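Local coordinates for protein oxidized polyvinyl alcohol hydrolase (Pseudomonas sp. VM15C, PDB 3WWC) that hydrolyses beta-diketones such as nonane-4,6-dione and cleaves oxidized polyvinyl alcohol in the second step of its degradation, at residues 35-40 / 49-54; 60-65 / 94-99; 169-174 / 191-196; 245-250 / 324-329. The protein carries 1 engineered substitution. All coordinates share one frame; numbering follows the deposited sequence.

Interaction 1. Residues 35-40 / 49-54; sequences EGLNVD and AFIVYP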
# COMPACT_ATOMS: atom_id res chain seq x y z
N GLU A 35 -4.11 -22.46 -6.84
CA GLU A 35 -3.72 -22.16 -5.48
C GLU A 35 -2.22 -22.12 -5.56
O GLU A 35 -1.60 -22.87 -6.34
CB GLU A 35 -4.16 -23.27 -4.54
CG GLU A 35 -3.57 -23.16 -3.17
CD GLU A 35 -4.15 -24.18 -2.19
OE1 GLU A 35 -4.94 -25.04 -2.61
OE2 GLU A 35 -3.80 -24.12 -0.99
N GLY A 36 -1.60 -21.26 -4.78
CA GLY A 36 -0.16 -21.17 -4.78
C GLY A 36 0.39 -20.20 -5.81
O GLY A 36 -0.25 -19.21 -6.14
N LEU A 37 1.56 -20.51 -6.36
CA LEU A 37 2.20 -19.63 -7.32
C LEU A 37 1.61 -19.67 -8.72
O LEU A 37 1.43 -20.78 -9.27
CB LEU A 37 3.69 -19.98 -7.41
CG LEU A 37 4.48 -19.09 -8.37
CD1 LEU A 37 4.57 -17.65 -7.88
CD2 LEU A 37 5.92 -19.66 -8.41
N ASN A 38 1.26 -18.49 -9.26
CA ASN A 38 0.72 -18.34 -10.63
C ASN A 38 1.74 -17.55 -11.39
O ASN A 38 2.18 -16.50 -10.91
CB ASN A 38 -0.59 -17.54 -10.57
CG ASN A 38 -1.72 -18.35 -9.95
OD1 ASN A 38 -2.51 -18.93 -10.68
ND2 ASN A 38 -1.76 -18.44 -8.62
N VAL A 39 2.15 -18.01 -12.57
CA VAL A 39 3.17 -17.31 -13.33
C VAL A 39 2.69 -17.00 -14.74
O VAL A 39 1.60 -17.46 -15.13
CB VAL A 39 4.50 -18.15 -13.45
CG1 VAL A 39 5.04 -18.46 -12.05
CG2 VAL A 39 4.23 -19.45 -14.20
N ASP A 40 3.47 -16.23 -15.48
CA ASP A 40 3.14 -15.83 -16.86
C ASP A 40 1.75 -15.23 -17.07
O ASP A 40 1.08 -15.43 -18.12
CB ASP A 40 3.35 -17.03 -17.80
CG ASP A 40 4.79 -17.45 -17.81
OD1 ASP A 40 5.66 -16.56 -17.70
OD2 ASP A 40 5.05 -18.66 -17.96
N ALA A 49 3.54 -12.52 -11.92
CA ALA A 49 3.28 -13.65 -11.08
C ALA A 49 2.65 -13.19 -9.79
O ALA A 49 2.80 -12.02 -9.38
CB ALA A 49 4.59 -14.41 -10.74
N PHE A 50 1.96 -14.11 -9.14
CA PHE A 50 1.32 -13.82 -7.87
C PHE A 50 0.99 -15.11 -7.18
O PHE A 50 0.96 -16.18 -7.82
CB PHE A 50 0.04 -12.97 -8.06
CG PHE A 50 -1.01 -13.60 -8.98
CD1 PHE A 50 -0.96 -13.35 -10.35
CD2 PHE A 50 -2.02 -14.42 -8.46
CE1 PHE A 50 -1.93 -13.93 -11.23
CE2 PHE A 50 -2.97 -15.00 -9.31
CZ PHE A 50 -2.94 -14.75 -10.69
N ILE A 51 0.78 -15.06 -5.87
CA ILE A 51 0.55 -16.27 -5.08
C ILE A 51 -0.80 -16.16 -4.41
O ILE A 51 -1.15 -15.14 -3.80
CB ILE A 51 1.66 -16.42 -4.02
CG1 ILE A 51 3.03 -16.52 -4.72
CG2 ILE A 51 1.46 -17.69 -3.17
CD1 ILE A 51 4.26 -16.48 -3.75
N VAL A 52 -1.54 -17.27 -4.43
CA VAL A 52 -2.86 -17.28 -3.85
C VAL A 52 -2.96 -18.25 -2.68
O VAL A 52 -2.58 -19.43 -2.80
CB VAL A 52 -3.94 -17.73 -4.89
CG1 VAL A 52 -5.36 -17.84 -4.20
CG2 VAL A 52 -3.99 -16.79 -6.08
N TYR A 53 -3.44 -17.75 -1.54
CA TYR A 53 -3.72 -18.63 -0.39
C TYR A 53 -5.24 -18.46 -0.16
O TYR A 53 -5.71 -17.45 0.41
CB TYR A 53 -2.94 -18.18 0.87
CG TYR A 53 -1.43 -18.43 0.90
CD1 TYR A 53 -0.53 -17.58 0.25
CD2 TYR A 53 -0.90 -19.52 1.60
CE1 TYR A 53 0.85 -17.83 0.31
CE2 TYR A 53 0.46 -19.76 1.67
CZ TYR A 53 1.33 -18.92 1.01
OH TYR A 53 2.71 -19.16 1.09
N PRO A 54 -6.06 -19.46 -0.55
CA PRO A 54 -7.52 -19.34 -0.36
C PRO A 54 -7.92 -19.31 1.11
O PRO A 54 -7.31 -19.95 1.97
CB PRO A 54 -8.10 -20.56 -1.08
CG PRO A 54 -6.98 -21.02 -1.99
CD PRO A 54 -5.70 -20.70 -1.28
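N38 lies flat on the ring of F50, its amide plane only 6° from the ring plane. Going outward along N38, CB sits over the ring face, 3.7 Å from the centroid, a CH-pi contact displaced toward the rim. CG comes next, 3.6 Å from F50 CE2. At the tip OD1 accepts from the backbone N of K34, while ND2 lies 3.7 Å from F50 CE2, with V52 CG2 at nearly the same distance. F50 carries its CG between its own N and carbonyl carbon (chi1 57°), which swings the ring across to N38; M156 and V160 of helix 148-160 also pack on F50. An alanine at F50 would probably leave the N38 amide without the surface it stacks on and open a gap toward that helix.

On the other face, with L37 and I51, CD1 of L37 touches I51 CG1 at 3.7 Å. Two hydrogen-bonded pairs join the backbones: G36 with V52, and N38 with F50, whose N38 N to F50 O bond is 2.7 Å. G36, at phi 88°, has a backbone that suits glycine. This is an antiparallel beta hairpin, strands 36-43 and 46-53, at one margin of the alpha/beta-hydrolase sheet.

Interaction 2. Residues 60-65 / 94-99; sequences GPAPVW and GYTVIA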
# COMPACT_ATOMS: atom_id res chain seq x y z
N GLY A 60 -18.96 -19.12 1.35
CA GLY A 60 -19.44 -17.97 0.59
C GLY A 60 -18.29 -17.03 0.24
O GLY A 60 -17.14 -17.35 0.50
N PRO A 61 -18.57 -15.87 -0.35
CA PRO A 61 -17.52 -14.92 -0.73
C PRO A 61 -16.60 -14.49 0.42
O PRO A 61 -17.02 -14.10 1.50
CB PRO A 61 -18.29 -13.75 -1.34
CG PRO A 61 -19.59 -14.41 -1.85
CD PRO A 61 -19.90 -15.30 -0.66
N ALA A 62 -15.31 -14.56 0.17
CA ALA A 62 -14.36 -14.20 1.21
C ALA A 62 -13.76 -12.85 0.99
O ALA A 62 -13.60 -12.43 -0.15
CB ALA A 62 -13.25 -15.20 1.18
N PRO A 63 -13.42 -12.14 2.07
CA PRO A 63 -12.77 -10.83 1.94
C PRO A 63 -11.34 -11.19 1.42
O PRO A 63 -10.83 -12.32 1.61
CB PRO A 63 -12.77 -10.29 3.38
CG PRO A 63 -12.69 -11.60 4.26
CD PRO A 63 -13.65 -12.53 3.49
N VAL A 64 -10.75 -10.22 0.76
CA VAL A 64 -9.45 -10.34 0.09
C VAL A 64 -8.42 -9.46 0.68
O VAL A 64 -8.70 -8.29 1.03
CB VAL A 64 -9.63 -10.00 -1.41
CG1 VAL A 64 -8.27 -9.79 -2.12
CG2 VAL A 64 -10.39 -11.18 -2.10
N TRP A 65 -7.21 -10.01 0.80
CA TRP A 65 -6.05 -9.27 1.28
C TRP A 65 -4.96 -9.40 0.21
O TRP A 65 -4.56 -10.53 -0.14
CB TRP A 65 -5.59 -9.88 2.61
CG TRP A 65 -4.26 -9.36 3.16
CD1 TRP A 65 -3.26 -10.12 3.71
CD2 TRP A 65 -3.84 -7.97 3.34
NE1 TRP A 65 -2.27 -9.32 4.22
CE2 TRP A 65 -2.60 -8.00 4.01
CE3 TRP A 65 -4.40 -6.73 3.00
CZ2 TRP A 65 -1.90 -6.83 4.35
CZ3 TRP A 65 -3.72 -5.56 3.35
CH2 TRP A 65 -2.48 -5.62 4.01
N GLY A 94 -9.46 -16.33 7.54
CA GLY A 94 -10.63 -16.18 6.69
C GLY A 94 -10.54 -15.18 5.55
O GLY A 94 -11.56 -14.67 5.10
N TYR A 95 -9.33 -14.90 5.07
CA TYR A 95 -9.16 -14.00 3.95
C TYR A 95 -8.49 -14.74 2.83
O TYR A 95 -7.64 -15.58 3.09
CB TYR A 95 -8.22 -12.79 4.29
CG TYR A 95 -8.82 -11.85 5.30
CD1 TYR A 95 -8.89 -12.21 6.65
CD2 TYR A 95 -9.39 -10.67 4.90
CE1 TYR A 95 -9.54 -11.39 7.58
CE2 TYR A 95 -10.03 -9.83 5.83
CZ TYR A 95 -10.10 -10.22 7.16
OH TYR A 95 -10.78 -9.39 8.00
N THR A 96 -8.91 -14.46 1.61
CA THR A 96 -8.20 -15.04 0.47
C THR A 96 -7.06 -14.04 0.18
O THR A 96 -7.27 -12.85 -0.10
CB THR A 96 -9.11 -15.25 -0.71
OG1 THR A 96 -9.92 -16.41 -0.40
CG2 THR A 96 -8.31 -15.59 -1.94
N VAL A 97 -5.84 -14.54 0.35
CA VAL A 97 -4.62 -13.73 0.20
C VAL A 97 -4.11 -13.88 -1.23
O VAL A 97 -3.92 -14.99 -1.72
CB VAL A 97 -3.57 -14.20 1.21
CG1 VAL A 97 -2.29 -13.36 1.05
CG2 VAL A 97 -4.11 -14.02 2.64
N ILE A 98 -3.94 -12.75 -1.92
CA ILE A 98 -3.51 -12.74 -3.34
C ILE A 98 -2.35 -11.76 -3.35
O ILE A 98 -2.55 -10.54 -3.30
CB ILE A 98 -4.66 -12.27 -4.23
CG1 ILE A 98 -5.93 -13.10 -3.98
CG2 ILE A 98 -4.21 -12.40 -5.69
CD1 ILE A 98 -7.13 -12.52 -4.75
N ALA A 99 -1.12 -12.31 -3.42
CA ALA A 99 0.11 -11.53 -3.24
C ALA A 99 0.88 -11.39 -4.51
O ALA A 99 1.39 -12.38 -5.04
CB ALA A 99 0.98 -12.27 -2.20
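P63 O takes the N-H of T96 at 2.9 Å, the first of three backbone bonds that zip residues 62-65 to 96-99 as parallel strands. The two are neighbours in the central sheet, joined through helix 75-80 as a beta-alpha-beta unit, the repeating element of the alpha/beta-hydrolase fold. Next, W65 N gives to T96 O at 3.0 Å. W65 O then accepts from I98 N at 2.9 Å. Thus T96 and W65 each use both N and O across the contact, while V64 turns its N and O the other way, to R170 and F172 of the next strand, and V97 bonds to Y53 on its far side. Carbonyls are also approached by CA-H groups: V64 CA lies 3.3 Å from T96 O, and V97 CA comes similarly close to W65 O.

The side-chain polar ends find their partners outside the two segments. T96 OG1 is bonded to the backbone N of A55, W65 NE1 reaches OD1 of N87, and Y95 OH bonds to D319 at helix 310-322, tying that helix to the residue just ahead of strand 96-100.

Apolar contacts fill in between. V64 CG1 meets I98 CD1 at 4.0 Å on the face they share with T96, and W65 and V97 run side by side on the opposite face, V97 CG2 at the indole edge. Y95 holds its CG anti to the carbonyl carbon (chi1 -68°), and its ring lies across P63, whose CG stands over one face, 3.8 Å from the centroid.

Interaction 3. Residues 169-174 / 191-196; sequences RRLFLG and SNFWAG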
# COMPACT_ATOMS: atom_id res chain seq x y z
N ARG A 169 -17.06 -6.33 -2.10
CA ARG A 169 -17.14 -5.16 -1.21
C ARG A 169 -16.02 -5.20 -0.17
O ARG A 169 -15.95 -4.30 0.69
CB ARG A 169 -18.46 -5.12 -0.43
CG ARG A 169 -19.69 -4.94 -1.36
CD ARG A 169 -20.96 -4.77 -0.49
NE ARG A 169 -20.93 -3.50 0.24
CZ ARG A 169 -21.58 -3.23 1.39
NH1 ARG A 169 -22.34 -4.15 1.99
NH2 ARG A 169 -21.51 -2.01 1.93
N ARG A 170 -15.13 -6.20 -0.24
CA ARG A 170 -14.08 -6.31 0.78
C ARG A 170 -12.78 -6.70 0.11
O ARG A 170 -12.12 -7.66 0.51
CB ARG A 170 -14.49 -7.33 1.85
CG ARG A 170 -15.61 -6.78 2.76
CD ARG A 170 -15.83 -7.72 3.93
NE ARG A 170 -16.82 -7.23 4.89
CZ ARG A 170 -18.13 -7.34 4.75
NH1 ARG A 170 -18.67 -7.93 3.66
NH2 ARG A 170 -18.92 -6.90 5.75
N LEU A 171 -12.40 -5.93 -0.89
CA LEU A 171 -11.12 -6.15 -1.58
C LEU A 171 -10.13 -5.13 -0.99
O LEU A 171 -10.26 -3.92 -1.24
CB LEU A 171 -11.24 -5.92 -3.10
CG LEU A 171 -12.36 -6.78 -3.75
CD1 LEU A 171 -12.43 -6.39 -5.22
CD2 LEU A 171 -12.12 -8.28 -3.56
N PHE A 172 -9.13 -5.62 -0.24
CA PHE A 172 -8.16 -4.75 0.45
C PHE A 172 -6.73 -5.01 0.04
O PHE A 172 -6.36 -6.17 -0.16
CB PHE A 172 -8.25 -5.02 1.95
CG PHE A 172 -9.64 -4.73 2.53
CD1 PHE A 172 -10.11 -3.44 2.56
CD2 PHE A 172 -10.43 -5.75 3.00
CE1 PHE A 172 -11.40 -3.17 3.06
CE2 PHE A 172 -11.73 -5.50 3.51
CZ PHE A 172 -12.20 -4.22 3.54
N LEU A 173 -5.94 -3.95 -0.12
CA LEU A 173 -4.52 -4.19 -0.39
C LEU A 173 -3.69 -3.39 0.62
O LEU A 173 -4.18 -2.46 1.27
CB LEU A 173 -4.12 -3.83 -1.83
CG LEU A 173 -3.75 -2.40 -2.18
CD1 LEU A 173 -3.28 -2.42 -3.62
CD2 LEU A 173 -4.91 -1.41 -2.06
N GLY A 174 -2.43 -3.75 0.79
CA GLY A 174 -1.62 -3.01 1.74
C GLY A 174 -0.20 -3.50 1.65
O GLY A 174 0.09 -4.47 0.94
N SER A 191 -9.91 3.89 -6.59
CA SER A 191 -10.83 4.00 -5.47
C SER A 191 -12.23 3.52 -5.75
O SER A 191 -13.04 3.52 -4.83
CB SER A 191 -10.87 5.44 -4.93
OG SER A 191 -11.46 6.32 -5.89
N ASN A 192 -12.52 3.12 -6.99
CA ASN A 192 -13.84 2.56 -7.24
C ASN A 192 -13.74 1.05 -7.36
O ASN A 192 -14.72 0.37 -7.68
CB ASN A 192 -14.46 3.17 -8.50
CG ASN A 192 -14.71 4.68 -8.31
OD1 ASN A 192 -15.39 5.07 -7.37
ND2 ASN A 192 -14.14 5.50 -9.18
N PHE A 193 -12.58 0.51 -7.02
CA PHE A 193 -12.38 -0.95 -7.07
C PHE A 193 -12.10 -1.47 -5.65
O PHE A 193 -12.90 -2.19 -5.07
CB PHE A 193 -11.20 -1.34 -8.01
CG PHE A 193 -10.96 -2.82 -8.08
CD1 PHE A 193 -11.85 -3.63 -8.77
CD2 PHE A 193 -9.86 -3.40 -7.44
CE1 PHE A 193 -11.65 -5.03 -8.85
CE2 PHE A 193 -9.65 -4.78 -7.50
CZ PHE A 193 -10.55 -5.59 -8.21
N TRP A 194 -10.97 -1.07 -5.06
CA TRP A 194 -10.62 -1.50 -3.72
C TRP A 194 -11.59 -0.96 -2.70
O TRP A 194 -12.12 0.14 -2.88
CB TRP A 194 -9.24 -0.91 -3.34
CG TRP A 194 -8.19 -1.33 -4.34
CD1 TRP A 194 -7.60 -0.56 -5.29
CD2 TRP A 194 -7.66 -2.66 -4.51
NE1 TRP A 194 -6.73 -1.33 -6.09
CE2 TRP A 194 -6.76 -2.62 -5.62
CE3 TRP A 194 -7.86 -3.88 -3.83
CZ2 TRP A 194 -6.06 -3.77 -6.07
CZ3 TRP A 194 -7.18 -5.02 -4.26
CH2 TRP A 194 -6.28 -4.95 -5.38
N ALA A 195 -11.82 -1.72 -1.64
CA ALA A 195 -12.65 -1.24 -0.54
C ALA A 195 -11.81 -0.45 0.43
O ALA A 195 -12.35 0.28 1.27
CB ALA A 195 -13.30 -2.44 0.22
N GLY A 196 -10.50 -0.60 0.37
CA GLY A 196 -9.66 0.13 1.34
C GLY A 196 -8.25 -0.45 1.30
O GLY A 196 -7.92 -1.31 0.50
O HOH W 1 -13.88 -3.84 -2.69
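L171 O takes the N-H of A195 at 2.7 Å. A water adds a second link nearby, accepting from L171 N at 3.1 Å and donating to F193 O. Further along, L173 N reaches G196 O in a weak bond of 3.4 Å, where strand 196-200 begins to run parallel to strand 170-176.

The tightest fit is at A195, whose CB sits 3.3 Å from R169 O and also meets CE1 of the F172 ring. G196 has its CA at the edge of that same ring; a CB there would press on F172 CE1, so glycine suits the spot. The connection is a beta-alpha-beta crossover of the alpha/beta-hydrolase sheet: helix 178-189 follows strand 170-176, and residues 191-195 lead the chain into strand 196-200, which lies next to strand 170-176 in the sheet.

The indole of W194 is sandwiched. L173 CD2 lies over its five-membered ring, 4.0 Å from the centroid and 14° off the normal, placed there by the crowded position of L173 CG between N and carbonyl carbon (chi1 86°). F193 CD2 stands over the opposite indole face. An alanine at W194 would probably leave L173 and F193 facing a gap, with helix 148-160 losing the indole that F153 and V157 pack on. L171 CD1, meanwhile, rests over the F193 ring, 3.6 Å from CZ.

Interaction 4. Residues 245-250 / 324-329; sequences GPLIVM and HPKGSD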
# COMPACT_ATOMS: atom_id res chain seq x y z
N GLY A 245 -13.68 7.35 -4.46
CA GLY A 245 -14.71 6.37 -4.15
C GLY A 245 -14.67 6.00 -2.66
O GLY A 245 -13.71 6.33 -1.93
N PRO A 246 -15.66 5.26 -2.18
CA PRO A 246 -15.76 4.87 -0.78
C PRO A 246 -14.67 3.91 -0.34
O PRO A 246 -14.51 2.83 -0.94
CB PRO A 246 -17.14 4.23 -0.69
CG PRO A 246 -17.83 4.69 -1.86
CD PRO A 246 -16.85 4.83 -2.94
N LEU A 247 -13.96 4.26 0.73
CA LEU A 247 -12.85 3.47 1.23
C LEU A 247 -12.73 3.53 2.73
O LEU A 247 -13.28 4.42 3.37
CB LEU A 247 -11.50 4.07 0.74
CG LEU A 247 -11.26 4.15 -0.77
CD1 LEU A 247 -10.00 5.04 -1.01
CD2 LEU A 247 -11.06 2.75 -1.38
N ILE A 248 -11.97 2.57 3.26
CA ILE A 248 -11.46 2.69 4.61
C ILE A 248 -9.94 2.55 4.44
O ILE A 248 -9.45 1.63 3.79
CB ILE A 248 -12.02 1.69 5.62
CG1 ILE A 248 -11.24 1.83 6.92
CG2 ILE A 248 -12.00 0.23 5.08
CD1 ILE A 248 -11.94 1.15 8.13
N VAL A 249 -9.19 3.52 4.96
CA VAL A 249 -7.74 3.50 4.82
C VAL A 249 -7.12 3.59 6.19
O VAL A 249 -7.48 4.47 7.00
CB VAL A 249 -7.24 4.69 3.98
CG1 VAL A 249 -5.71 4.64 3.82
CG2 VAL A 249 -7.94 4.67 2.59
N MET A 250 -6.20 2.68 6.46
CA MET A 250 -5.48 2.66 7.75
C MET A 250 -4.00 2.91 7.45
O MET A 250 -3.33 2.05 6.89
CB MET A 250 -5.65 1.30 8.43
CG MET A 250 -4.99 1.32 9.82
SD MET A 250 -5.16 -0.31 10.67
CE MET A 250 -6.87 -0.24 11.12
N HIS A 324 -15.80 -2.32 7.47
CA HIS A 324 -16.31 -1.21 6.69
C HIS A 324 -16.33 -1.63 5.23
O HIS A 324 -15.50 -1.19 4.43
CB HIS A 324 -15.41 0.00 6.88
CG HIS A 324 -16.06 1.28 6.47
ND1 HIS A 324 -17.10 1.83 7.20
CD2 HIS A 324 -15.90 2.07 5.38
CE1 HIS A 324 -17.55 2.89 6.57
NE2 HIS A 324 -16.85 3.07 5.47
N PRO A 325 -17.29 -2.49 4.84
CA PRO A 325 -17.37 -2.93 3.46
C PRO A 325 -17.67 -1.73 2.54
O PRO A 325 -18.30 -0.75 2.95
CB PRO A 325 -18.47 -4.01 3.48
CG PRO A 325 -19.36 -3.57 4.64
CD PRO A 325 -18.35 -3.07 5.69
N LYS A 326 -17.22 -1.81 1.30
CA LYS A 326 -17.32 -0.72 0.37
C LYS A 326 -18.73 -0.15 0.25
O LYS A 326 -19.68 -0.89 -0.00
CB LYS A 326 -16.82 -1.16 -0.99
CG LYS A 326 -16.51 0.06 -1.87
CD LYS A 326 -15.89 -0.34 -3.15
CE LYS A 326 -15.45 0.84 -3.98
NZ LYS A 326 -14.35 1.69 -3.36
N GLY A 327 -18.83 1.14 0.50
CA GLY A 327 -20.13 1.83 0.38
C GLY A 327 -20.83 2.00 1.71
O GLY A 327 -21.92 2.58 1.75
N SER A 328 -20.22 1.49 2.78
CA SER A 328 -20.74 1.64 4.14
C SER A 328 -20.69 3.10 4.51
O SER A 328 -19.89 3.84 3.97
CB SER A 328 -19.83 0.88 5.12
OG SER A 328 -20.16 -0.45 5.05
N ASP A 329 -21.55 3.51 5.45
CA ASP A 329 -21.58 4.91 5.88
C ASP A 329 -20.45 5.18 6.86
O ASP A 329 -20.36 4.48 7.85
CB ASP A 329 -22.88 5.15 6.64
CG ASP A 329 -23.10 6.60 7.00
OD1 ASP A 329 -22.16 7.42 6.99
OD2 ASP A 329 -24.27 6.92 7.28
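P246 and G327 bring the backbones closest, CA to CA 5.4 Å, with the touching parts of the two segments running almost oppositely, 170° apart. Residues 247-250 are strand; P325 to S328 form a type II turn, with S328 N bonded to P325 O at 3.0 Å. The OG of S328 gives to that same oxygen, so two donors hold it. G327 takes the third turn position at phi 98°, a backbone that calls for glycine.

K326 does the polar work. Its chain runs extended and then bends at the last torsion (chi4 64°), bringing NZ to P246 O at 2.7 Å. NZ also bonds to the carbonyls of S191 and W194, so three backbone oxygens grip the ammonium, which probably favours its charged form.

P246 CB packs on the turn, 3.7 Å from G327 N. Further along the strand, I248 runs aslant to H324: I248 CD1 meets H324 CB at 3.9 Å, and I248 CB lies the same distance from H324 CD2. The H324 ring has S328 CB over one face. Here the loop after helix 310-322 folds against the start of strand 247-253, at the N-terminal ends of the parallel strands of the alpha/beta-hydrolase sheet.

All four contacts belong to one mixed sheet, read from its hairpin margin inward. Interaction 1 is partly buried, pairing antiparallel strands, and interaction 2 adjoins it through strands 46-53 and 96-100, where I51 O takes the N-H of A99. Interactions 2 and 3 are buried and meet at the seam between strands 62-68 and 170-176. Regular backbone bonding dominates 1 and 2, whereas 3 has fewer such bonds and more aromatic packing. Interaction 4, again partly buried, has a lysine for its one hydrogen bond between the segments, beside apolar packing. That same lysine reaches into the 191-196 loop of interaction 3; the centres of interactions 3 and 4 are about 8 Å apart.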